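PDB 3RH7: probable flavin reductase from Sinorhizobium meliloti, which binds flavin mononucleotide in a split-barrel domain and probably acts as an NADPH-dependent flavin reductase. Local coordinates for residues 96-100 / 292-296. Sequence-based numbering, arbitrary orientation.
Sequences NTFAR and LESSI. With FMN (flavin mononucleotide), chain G.
Two chain turns meet beside the FMN: the C-terminal end of a helix, running from Asn96 into the loop at Arg100, and segment 292-296, which leaves helix 281-292 at Leu292 and continues as loop. The backbones are closest at Ala99 and Ile296, whose CA atoms lie 6.4 Å apart. Phe98 (phi/psi -85/11) is the first residue to leave helical geometry, yet Asn96 O still accepts bonds from Ala99 N (2.9 Å) and Arg100 N (3.0 Å). The facing turn is held by Ser295 OG, which donates to Leu292 O (3.1 Å).

Contact between the segments is by van der Waals packing. With chi1 p, Ile296 turns CG2 to Ala99 CB (4.0 Å) and Arg100 CD (3.8 Å) and sends CD1 towards the flavin. Arg100, m at chi1 to chi3, bends over the opposing turn and lays one guanidinium face on Leu292 (NE to CD1 3.4 Å). The Asn96 side chain also reaches Leu292, with ND2 3.8 Å from CD2, while its OD1 is hydrogen-bonded to Tyr166 OH.

Both segments line the flavin pocket: FMN O3' donates to Ala99 O (2.7 Å), and Ile296 CD1 lies 3.1 Å from the dimethylbenzene methyl C8M.

The contact thus joins the end of helix 92-97, in the flavin reductase-like domain, to the loop following helix 281-292, with Ala99 resting on strand 44-56 and Ile296 on Tyr166 of strand 165-167.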
# COMPACT_ATOMS: atom_id res chain seq x y z
N ASN A 96 4.27 -10.20 12.18
CA ASN A 96 4.21 -10.00 13.62
C ASN A 96 5.38 -10.78 14.29
O ASN A 96 6.24 -10.13 14.89
CB ASN A 96 2.83 -10.36 14.14
CG ASN A 96 1.72 -9.42 13.65
OD1 ASN A 96 1.98 -8.29 13.23
ND2 ASN A 96 0.44 -9.83 13.77
N THR A 97 5.50 -12.12 14.07
CA THR A 97 6.61 -12.94 14.60
C THR A 97 8.00 -12.26 14.44
O THR A 97 8.77 -12.19 15.40
CB THR A 97 6.68 -14.30 13.89
OG1 THR A 97 5.41 -14.95 13.90
CG2 THR A 97 7.77 -15.20 14.46
N PHE A 98 8.29 -11.75 13.22
CA PHE A 98 9.57 -11.17 12.85
C PHE A 98 9.72 -9.69 13.22
O PHE A 98 10.72 -9.07 12.82
CB PHE A 98 9.85 -11.41 11.35
CG PHE A 98 10.47 -12.77 11.11
CD1 PHE A 98 9.68 -13.90 10.94
CD2 PHE A 98 11.86 -12.92 11.12
CE1 PHE A 98 10.27 -15.15 10.74
CE2 PHE A 98 12.44 -14.18 10.92
CZ PHE A 98 11.64 -15.29 10.73
N ALA A 99 8.79 -9.13 14.01
CA ALA A 99 8.85 -7.74 14.50
C ALA A 99 8.85 -7.72 16.02
O ALA A 99 9.41 -6.80 16.62
CB ALA A 99 7.68 -6.95 13.96
N ARG A 100 8.21 -8.76 16.64
CA ARG A 100 8.04 -9.05 18.06
C ARG A 100 9.30 -9.72 18.68
O ARG A 100 10.06 -10.34 17.93
CB ARG A 100 6.81 -9.98 18.22
CG ARG A 100 5.45 -9.30 17.96
CD ARG A 100 4.90 -8.63 19.20
NE ARG A 100 4.54 -9.61 20.23
CZ ARG A 100 4.54 -9.36 21.54
NH1 ARG A 100 4.89 -8.16 22.00
NH2 ARG A 100 4.20 -10.32 22.40
N LEU A 292 -1.34 -5.11 20.01
CA LEU A 292 -0.19 -5.81 19.47
C LEU A 292 0.39 -5.05 18.24
O LEU A 292 1.60 -4.90 18.16
CB LEU A 292 -0.60 -7.24 19.10
CG LEU A 292 0.45 -8.10 18.35
CD1 LEU A 292 1.33 -8.87 19.32
CD2 LEU A 292 -0.23 -9.10 17.43
N GLU A 293 -0.48 -4.52 17.34
CA GLU A 293 -0.10 -3.76 16.14
C GLU A 293 0.34 -2.30 16.52
O GLU A 293 0.75 -1.50 15.64
CB GLU A 293 -1.26 -3.78 15.11
CG GLU A 293 -1.55 -5.19 14.61
CD GLU A 293 -2.58 -5.43 13.52
OE1 GLU A 293 -3.15 -4.44 12.97
OE2 GLU A 293 -2.80 -6.62 13.19
N SER A 294 0.25 -2.00 17.86
CA SER A 294 0.64 -0.76 18.59
C SER A 294 2.02 -0.94 19.20
O SER A 294 2.75 0.05 19.31
CB SER A 294 -0.37 -0.41 19.69
OG SER A 294 -1.49 0.32 19.23
N SER A 295 2.36 -2.18 19.63
CA SER A 295 3.66 -2.58 20.22
C SER A 295 4.67 -2.91 19.10
O SER A 295 5.83 -3.23 19.40
CB SER A 295 3.50 -3.77 21.17
OG SER A 295 3.48 -5.06 20.57
N ILE A 296 4.23 -2.81 17.81
CA ILE A 296 5.08 -3.05 16.64
C ILE A 296 4.99 -1.87 15.64
O ILE A 296 4.13 -0.97 15.76
CB ILE A 296 4.80 -4.45 15.96
CG1 ILE A 296 3.33 -4.64 15.47
CG2 ILE A 296 5.26 -5.61 16.87
CD1 ILE A 296 2.99 -4.23 14.03
N1 FMN G . 12.68 -2.24 11.96
C2 FMN G . 13.75 -1.70 11.25
O2 FMN G . 14.87 -1.66 11.78
N3 FMN G . 13.54 -1.28 9.94
C4 FMN G . 12.32 -1.27 9.25
O4 FMN G . 12.16 -0.90 8.08
C4A FMN G . 11.13 -1.80 10.06
N5 FMN G . 9.93 -1.84 9.50
C5A FMN G . 8.87 -2.44 10.22
C6 FMN G . 7.60 -2.48 9.55
C7 FMN G . 6.45 -3.09 10.13
C7M FMN G . 5.15 -3.13 9.39
C8 FMN G . 6.60 -3.66 11.42
C8M FMN G . 5.43 -4.30 12.06
C9 FMN G . 7.85 -3.62 12.14
C9A FMN G . 9.03 -3.00 11.58
N10 FMN G . 10.34 -2.94 12.23
C10 FMN G . 11.42 -2.34 11.49
C1' FMN G . 10.53 -3.50 13.62
C2' FMN G . 11.52 -4.75 13.63
O2' FMN G . 11.13 -5.88 12.85
C3' FMN G . 12.08 -5.34 14.95
O3' FMN G . 11.32 -5.01 16.13
C4' FMN G . 13.63 -5.24 15.12
O4' FMN G . 14.31 -4.08 14.51
C5' FMN G . 14.24 -6.55 14.65
O5' FMN G . 14.37 -7.29 15.85
P FMN G . 15.85 -7.35 16.55
O1P FMN G . 16.73 -7.44 15.22
O2P FMN G . 15.92 -8.63 17.47
O3P FMN G . 16.10 -6.17 17.53